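Local coordinates for protein metallo-beta-lactamase FIM-1 (Pseudomonas aeruginosa, PDB 6V3Q) that probably hydrolyses beta-lactams to substituted beta-amino acids with zinc as cofactor, and so confers antibiotic resistance, at residues 17-22 and 152-157; 187-192 and 216-221; 75-80 and 91-96. One frame throughout, in Å; residues are numbered along the deposited sequence.

Interaction 1: residues 17-22 and 152-157; sequences QGVWMH and VGLPEQ
Val19 and Leu154 meet tip to tip between the two sheets of the metallo-beta-lactamase alpha-beta/beta-alpha sandwich. Val19 belongs to strand 19-27 of the seven-stranded sheet. Leu154 ends strand 151-154 of the five-stranded sheet. The CD1 methyl of Leu154 does the touching on its side. It sits against both branches of Val19, 3.6 Å from Val19 CG2 and 3.9 Å from Val19 CG1. Val19 points toward the other segment, and its chi1 of -178° sets CG1 beside the carbonyl carbon and CG2 beside the backbone N. The Leu154 methyl faces this pair, nearer to CG2. Both residues are buried.

At the more exposed end of the contact a polar link is added. The side chain of Gln157 bends at chi2 (115°) and brings its amide toward Gln17. Gln157 NE2 donates weakly to Gln17 O, 3.5 Å away, with an angle of 151° at the hydrogen. The same nitrogen packs against the Val19 methyl, 3.7 Å from Gln157 NE2 to Val19 CG2.

Further out, Leu39 and Val41 of strand 33-43 continue the apolar layer, and Leu136 adds to it beside Leu154. Gln157 itself follows strand 151-154 in a tight turn, closed by a bond of 2.9 Å from Gln157 N to Leu154 O.

Interaction 2: residues 187-192 and 216-221; sequences TAVLAV and ELTAQL
Val189 and Thr218 both place a methyl anti to the backbone N, but they do not use equivalent branches. In Val189 (chi1 175°) the anti branch is CG1, and CG2, beside the N, makes the side-chain contact. In Thr218 the anti branch is the CG2 methyl itself, because the hydroxyl takes the place beside the N (chi1 -50°). The two CG2 methyls, Val189 CG2 and Thr218 CG2, meet at 3.7 Å, with the side chains crossing at a slant. The remaining branch of Val189 turns to the backbone: Val189 CG1 is 4.3 Å from Ala219 N.

On the exposed border Leu190 starts off along the flank of its helix, and its end swings inward. Leu190 CD2 reaches Ala219 CB at 4.2 Å, a loose touch. Ala219 is small, consistent with the close approach of the backbones, 6.3 Å between Val189 CA and Ala219 CA.

The hydroxyl of Thr218 serves its own surroundings. It bonds to the carbonyl of Leu214, one turn earlier, and also pairs with the backbone N of Arg167. Its methyl is left for the helix interface. Phe215 packs on Val189 and Val192 and extends the apolar seam.

The segment axes approach to 9.1 Å at 158°. This is an antiparallel helix pair, part of the outer helical layer of the metallo-beta-lactamase sandwich.

Interaction 3: residues 75-80 and 91-96; sequences RWAVFT and AALRQQ
The Phe79 ring meets Leu93 at its edge: the CD1 methyl of Leu93 lies in the ring plane, 3.6 Å from Phe79 CE1 and 3.8 Å from Phe79 CZ. Of the other flat group, Trp76, one face has Arg75 CB 3.5 Å above its centre, and the ring takes no part in the contact. The Phe79-Leu93 pair joins segment 75-80, on strand 74-78, to helix 90-95, within a beta-alpha-beta crossover. The chain leaves the strand, runs through helices 84-87 and 90-95, and returns as the parallel neighbour strand 99-102. Phe79 is twisted off a staggered position (chi1 -34°) and points its far edge at the helix.

Between these two segments, Leu93 alone makes the contact from the helix side, and all three touching residues are buried. Thr100 and Ala102 of strand 99-102 also touch Phe79, while Thr59 and Ile63 of helix 56-68 and Leu49 of strand 46-50 pack on Leu93. Past Phe79, Thr80 N bonds to Asp51 OD1, just before the zinc ligands His81 and His83. The same Leu93 CD1 methyl also rests on the strand itself, 3.9 Å from Ala77 CB.

In the fold
Interaction 3 is nested in the loop closed by interaction 1, and interaction 2 follows both along the chain. Interaction 1 joins the two sheets. Interaction 3 packs helix 90-95 on the seven-stranded sheet, which interaction 1 also reaches. Their centres are 18 Å apart, yet they touch where Val152 CG2 lies 4.3 Å from Val78 CG1. Interaction 2 is a helix pair, its centre 21 Å from that of interaction 1 and 29 Å from that of interaction 3. The zinc ion is about 13 Å from the Thr218 side chain and about 11 Å from that of Phe79. Sheet-to-sheet, helix-to-sheet and helix-to-helix contacts together build the sandwich that carries the zinc site.

Interaction 1: residues 17-22 and 152-157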
# COMPACT_ATOMS: atom_id res chain seq x y z
N GLN A 17 -23.75 -16.81 6.37
CA GLN A 17 -23.99 -17.36 7.70
C GLN A 17 -22.91 -18.39 8.04
O GLN A 17 -22.75 -19.39 7.34
CB GLN A 17 -25.38 -17.99 7.77
CG GLN A 17 -25.86 -18.27 9.20
CD GLN A 17 -25.34 -19.59 9.75
OE1 GLN A 17 -25.31 -20.60 9.06
NE2 GLN A 17 -24.92 -19.57 11.01
N GLY A 18 -22.17 -18.13 9.12
CA GLY A 18 -21.14 -19.04 9.57
C GLY A 18 -19.80 -18.90 8.87
O GLY A 18 -18.91 -19.73 9.10
N VAL A 19 -19.63 -17.88 8.03
CA VAL A 19 -18.40 -17.69 7.27
C VAL A 19 -17.99 -16.22 7.40
O VAL A 19 -18.71 -15.33 6.93
CB VAL A 19 -18.56 -18.07 5.79
CG1 VAL A 19 -17.25 -17.90 5.04
CG2 VAL A 19 -19.07 -19.51 5.66
N TRP A 20 -16.84 -15.98 8.02
CA TRP A 20 -16.30 -14.64 8.20
C TRP A 20 -15.02 -14.47 7.40
O TRP A 20 -14.24 -15.42 7.24
CB TRP A 20 -16.02 -14.34 9.68
CG TRP A 20 -17.21 -14.53 10.57
CD1 TRP A 20 -17.71 -15.71 11.03
CD2 TRP A 20 -18.05 -13.50 11.11
NE1 TRP A 20 -18.80 -15.49 11.82
CE2 TRP A 20 -19.04 -14.14 11.89
CE3 TRP A 20 -18.07 -12.10 11.01
CZ2 TRP A 20 -20.03 -13.43 12.57
CZ3 TRP A 20 -19.05 -11.40 11.69
CH2 TRP A 20 -20.02 -12.07 12.45
N MET A 21 -14.79 -13.26 6.91
CA MET A 21 -13.55 -12.90 6.23
C MET A 21 -12.74 -11.98 7.14
O MET A 21 -13.25 -10.96 7.61
CB MET A 21 -13.83 -12.20 4.90
CG MET A 21 -12.63 -12.09 3.98
SD MET A 21 -13.04 -11.46 2.33
CE MET A 21 -12.69 -9.71 2.53
N HIS A 22 -11.49 -12.35 7.39
CA HIS A 22 -10.57 -11.49 8.14
C HIS A 22 -9.57 -10.85 7.19
O HIS A 22 -9.04 -11.51 6.30
CB HIS A 22 -9.85 -12.26 9.26
CG HIS A 22 -8.89 -13.31 8.78
ND1 HIS A 22 -7.61 -13.01 8.35
CD2 HIS A 22 -9.00 -14.65 8.71
CE1 HIS A 22 -6.99 -14.13 8.01
NE2 HIS A 22 -7.81 -15.14 8.23
N VAL A 152 -9.46 -23.56 -0.96
CA VAL A 152 -10.48 -24.06 -0.04
C VAL A 152 -11.84 -23.66 -0.60
O VAL A 152 -12.07 -22.49 -0.92
CB VAL A 152 -10.31 -23.50 1.38
CG1 VAL A 152 -11.50 -23.87 2.25
CG2 VAL A 152 -9.01 -24.02 2.00
N GLY A 153 -12.74 -24.64 -0.72
CA GLY A 153 -14.09 -24.40 -1.18
C GLY A 153 -15.10 -24.68 -0.09
O GLY A 153 -14.87 -25.52 0.78
N LEU A 154 -16.21 -23.95 -0.12
CA LEU A 154 -17.36 -24.17 0.75
C LEU A 154 -18.56 -24.45 -0.15
O LEU A 154 -19.42 -23.58 -0.34
CB LEU A 154 -17.60 -22.99 1.69
CG LEU A 154 -16.77 -22.93 2.97
CD1 LEU A 154 -16.84 -21.56 3.64
CD2 LEU A 154 -17.22 -24.02 3.94
N PRO A 155 -18.64 -25.65 -0.73
CA PRO A 155 -19.67 -25.90 -1.76
C PRO A 155 -21.10 -25.75 -1.24
O PRO A 155 -21.98 -25.33 -2.01
CB PRO A 155 -19.38 -27.35 -2.20
CG PRO A 155 -17.96 -27.59 -1.80
CD PRO A 155 -17.77 -26.82 -0.53
N GLU A 156 -21.34 -26.08 0.03
CA GLU A 156 -22.67 -25.91 0.59
C GLU A 156 -23.11 -24.45 0.56
O GLU A 156 -24.30 -24.16 0.40
CB GLU A 156 -22.71 -26.44 2.02
CG GLU A 156 -22.97 -27.93 2.12
CD GLU A 156 -22.42 -28.54 3.40
OE1 GLU A 156 -21.55 -29.43 3.30
OE2 GLU A 156 -22.85 -28.13 4.49
N GLN A 157 -22.17 -23.51 0.71
CA GLN A 157 -22.48 -22.09 0.72
C GLN A 157 -22.05 -21.38 -0.56
O GLN A 157 -22.23 -20.16 -0.66
CB GLN A 157 -21.83 -21.41 1.93
CG GLN A 157 -22.52 -21.72 3.26
CD GLN A 157 -21.63 -22.50 4.21
OE1 GLN A 157 -20.94 -23.43 3.80
NE2 GLN A 157 -21.66 -22.13 5.48

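Interaction 2: residues 187-192 and 216-221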
# COMPACT_ATOMS: atom_id res chain seq x y z
N THR A 187 -4.05 -23.66 -16.09
CA THR A 187 -4.62 -24.98 -15.86
C THR A 187 -5.13 -25.12 -14.43
O THR A 187 -6.19 -25.70 -14.19
CB THR A 187 -3.57 -26.06 -16.16
OG1 THR A 187 -3.20 -25.98 -17.54
CG2 THR A 187 -4.12 -27.45 -15.87
N ALA A 188 -4.39 -24.56 -13.46
CA ALA A 188 -4.82 -24.65 -12.07
C ALA A 188 -6.07 -23.83 -11.82
O ALA A 188 -6.98 -24.27 -11.10
CB ALA A 188 -3.68 -24.20 -11.14
N VAL A 189 -6.15 -22.63 -12.40
CA VAL A 189 -7.34 -21.79 -12.23
C VAL A 189 -8.56 -22.49 -12.80
O VAL A 189 -9.62 -22.56 -12.15
CB VAL A 189 -7.12 -20.42 -12.89
CG1 VAL A 189 -8.40 -19.59 -12.81
CG2 VAL A 189 -5.97 -19.69 -12.22
N LEU A 190 -8.44 -23.04 -14.01
CA LEU A 190 -9.56 -23.74 -14.63
C LEU A 190 -9.93 -25.00 -13.88
O LEU A 190 -11.10 -25.41 -13.90
CB LEU A 190 -9.23 -24.07 -16.09
CG LEU A 190 -9.02 -22.87 -17.02
CD1 LEU A 190 -8.85 -23.32 -18.46
CD2 LEU A 190 -10.17 -21.88 -16.89
N ALA A 191 -8.97 -25.64 -13.22
CA ALA A 191 -9.28 -26.82 -12.42
C ALA A 191 -10.12 -26.46 -11.21
O ALA A 191 -10.99 -27.23 -10.80
CB ALA A 191 -7.98 -27.52 -11.99
N VAL A 192 -9.86 -25.29 -10.61
CA VAL A 192 -10.68 -24.84 -9.49
C VAL A 192 -12.09 -24.51 -9.96
O VAL A 192 -13.07 -24.90 -9.32
CB VAL A 192 -10.02 -23.63 -8.80
CG1 VAL A 192 -10.91 -23.09 -7.69
CG2 VAL A 192 -8.64 -24.00 -8.27
N GLU A 216 -12.13 -15.91 -15.04
CA GLU A 216 -11.81 -15.44 -16.39
C GLU A 216 -10.61 -14.50 -16.37
O GLU A 216 -9.70 -14.62 -17.19
CB GLU A 216 -13.02 -14.74 -17.00
CG GLU A 216 -12.71 -14.01 -18.30
CD GLU A 216 -13.87 -13.18 -18.79
OE1 GLU A 216 -13.66 -12.32 -19.67
OE2 GLU A 216 -15.00 -13.38 -18.30
N LEU A 217 -10.59 -13.56 -15.42
CA LEU A 217 -9.51 -12.58 -15.36
C LEU A 217 -8.16 -13.26 -15.16
O LEU A 217 -7.19 -12.97 -15.87
CB LEU A 217 -9.78 -11.58 -14.24
CG LEU A 217 -8.67 -10.56 -13.96
CD1 LEU A 217 -8.30 -9.82 -15.24
CD2 LEU A 217 -9.07 -9.59 -12.86
N THR A 218 -8.07 -14.18 -14.19
CA THR A 218 -6.80 -14.83 -13.89
C THR A 218 -6.38 -15.77 -15.02
O THR A 218 -5.19 -15.84 -15.36
CB THR A 218 -6.89 -15.60 -12.57
OG1 THR A 218 -7.43 -14.75 -11.56
CG2 THR A 218 -5.50 -16.06 -12.14
N ALA A 219 -7.34 -16.49 -15.59
CA ALA A 219 -7.03 -17.40 -16.69
C ALA A 219 -6.41 -16.65 -17.87
O ALA A 219 -5.42 -17.09 -18.46
CB ALA A 219 -8.29 -18.14 -17.13
N GLN A 220 -6.99 -15.50 -18.20
CA GLN A 220 -6.52 -14.74 -19.36
C GLN A 220 -5.20 -14.04 -19.08
O GLN A 220 -4.34 -13.95 -19.96
CB GLN A 220 -7.59 -13.74 -19.79
CG GLN A 220 -8.82 -14.41 -20.39
CD GLN A 220 -9.98 -13.46 -20.59
OE1 GLN A 220 -10.02 -12.38 -20.00
NE2 GLN A 220 -10.94 -13.86 -21.41
N LEU A 221 -5.02 -13.54 -17.85
CA LEU A 221 -3.74 -12.95 -17.46
C LEU A 221 -2.64 -14.00 -17.44
O LEU A 221 -1.49 -13.70 -17.80
CB LEU A 221 -3.86 -12.28 -16.10
CG LEU A 221 -4.45 -10.87 -16.06
CD1 LEU A 221 -4.67 -10.39 -14.63
CD2 LEU A 221 -3.53 -9.91 -16.81

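Interaction 3: residues 75-80 and 91-96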
# COMPACT_ATOMS: atom_id res chain seq x y z
N ARG A 75 -10.08 -23.86 16.54
CA ARG A 75 -9.43 -25.11 16.92
C ARG A 75 -8.62 -25.74 15.81
O ARG A 75 -7.72 -26.54 16.10
CB ARG A 75 -10.48 -26.13 17.40
CG ARG A 75 -10.94 -25.87 18.82
CD ARG A 75 -9.76 -25.80 19.77
NE ARG A 75 -10.12 -25.22 21.06
CZ ARG A 75 -10.64 -25.91 22.06
NH1 ARG A 75 -10.94 -25.30 23.20
NH2 ARG A 75 -10.87 -27.21 21.93
N TRP A 76 -8.89 -25.39 14.55
CA TRP A 76 -8.16 -25.94 13.43
C TRP A 76 -7.79 -24.80 12.48
O TRP A 76 -8.47 -23.78 12.42
CB TRP A 76 -8.97 -27.00 12.68
CG TRP A 76 -9.65 -27.97 13.59
CD1 TRP A 76 -9.16 -29.15 14.05
CD2 TRP A 76 -10.95 -27.82 14.18
NE1 TRP A 76 -10.07 -29.76 14.88
CE2 TRP A 76 -11.18 -28.96 14.98
CE3 TRP A 76 -11.94 -26.84 14.10
CZ2 TRP A 76 -12.36 -29.14 15.69
CZ3 TRP A 76 -13.12 -27.02 14.82
CH2 TRP A 76 -13.32 -28.16 15.60
N ALA A 77 -6.70 -25.00 11.74
CA ALA A 77 -6.23 -23.99 10.80
C ALA A 77 -5.59 -24.68 9.61
O ALA A 77 -4.93 -25.71 9.75
CB ALA A 77 -5.25 -23.02 11.46
N VAL A 78 -5.79 -24.10 8.43
CA VAL A 78 -5.17 -24.55 7.19
C VAL A 78 -4.67 -23.33 6.44
O VAL A 78 -5.23 -22.23 6.55
CB VAL A 78 -6.15 -25.38 6.33
CG1 VAL A 78 -7.34 -24.53 5.89
CG2 VAL A 78 -5.43 -25.99 5.13
N PHE A 79 -3.59 -23.50 5.70
CA PHE A 79 -2.95 -22.41 4.98
C PHE A 79 -2.78 -22.80 3.52
O PHE A 79 -2.53 -23.97 3.20
CB PHE A 79 -1.59 -22.08 5.61
CG PHE A 79 -1.56 -22.26 7.10
CD1 PHE A 79 -2.20 -21.36 7.94
CD2 PHE A 79 -0.92 -23.35 7.67
CE1 PHE A 79 -2.18 -21.53 9.31
CE2 PHE A 79 -0.90 -23.53 9.04
CZ PHE A 79 -1.53 -22.62 9.86
N THR A 80 -2.92 -21.81 2.64
CA THR A 80 -3.02 -22.09 1.21
C THR A 80 -1.67 -22.13 0.50
O THR A 80 -1.56 -22.78 -0.55
CB THR A 80 -3.93 -21.05 0.54
OG1 THR A 80 -3.42 -19.73 0.78
CG2 THR A 80 -5.34 -21.16 1.10
N ALA A 91 3.21 -19.81 14.16
CA ALA A 91 3.74 -20.06 15.49
C ALA A 91 2.75 -19.66 16.58
O ALA A 91 2.61 -20.35 17.59
CB ALA A 91 5.07 -19.33 15.68
N ALA A 92 2.04 -18.54 16.38
CA ALA A 92 1.05 -18.11 17.36
C ALA A 92 -0.09 -19.11 17.48
O ALA A 92 -0.66 -19.27 18.56
CB ALA A 92 0.52 -16.72 17.00
N LEU A 93 -0.43 -19.79 16.38
CA LEU A 93 -1.48 -20.80 16.43
C LEU A 93 -1.00 -22.05 17.17
O LEU A 93 -1.69 -22.56 18.06
CB LEU A 93 -1.94 -21.14 15.02
CG LEU A 93 -2.50 -19.99 14.19
CD1 LEU A 93 -2.66 -20.39 12.73
CD2 LEU A 93 -3.83 -19.51 14.75
N ARG A 94 0.19 -22.54 16.82
CA ARG A 94 0.70 -23.75 17.45
C ARG A 94 1.01 -23.53 18.92
O ARG A 94 0.97 -24.48 19.71
CB ARG A 94 1.95 -24.24 16.70
CG ARG A 94 1.69 -24.52 15.23
CD ARG A 94 2.92 -25.11 14.54
NE ARG A 94 3.23 -26.45 15.03
CZ ARG A 94 4.19 -27.22 14.53
NH1 ARG A 94 4.93 -26.79 13.52
NH2 ARG A 94 4.40 -28.43 15.04
N GLN A 95 1.32 -22.29 19.32
CA GLN A 95 1.46 -21.98 20.73
C GLN A 95 0.14 -22.15 21.47
O GLN A 95 0.10 -22.64 22.60
CB GLN A 95 1.98 -20.55 20.90
CG GLN A 95 1.54 -19.87 22.19
CD GLN A 95 2.02 -18.43 22.29
OE1 GLN A 95 2.26 -17.77 21.27
NE2 GLN A 95 2.18 -17.95 23.51
N GLN A 96 -0.97 -21.76 20.83
CA GLN A 96 -2.30 -21.84 21.41
C GLN A 96 -2.91 -23.24 21.29
O GLN A 96 -4.07 -23.42 21.66
CB GLN A 96 -3.22 -20.81 20.75
CG GLN A 96 -2.92 -19.37 21.15
CD GLN A 96 -3.43 -19.03 22.53
OE1 GLN A 96 -4.64 -18.87 22.74
NE2 GLN A 96 -2.52 -18.91 23.49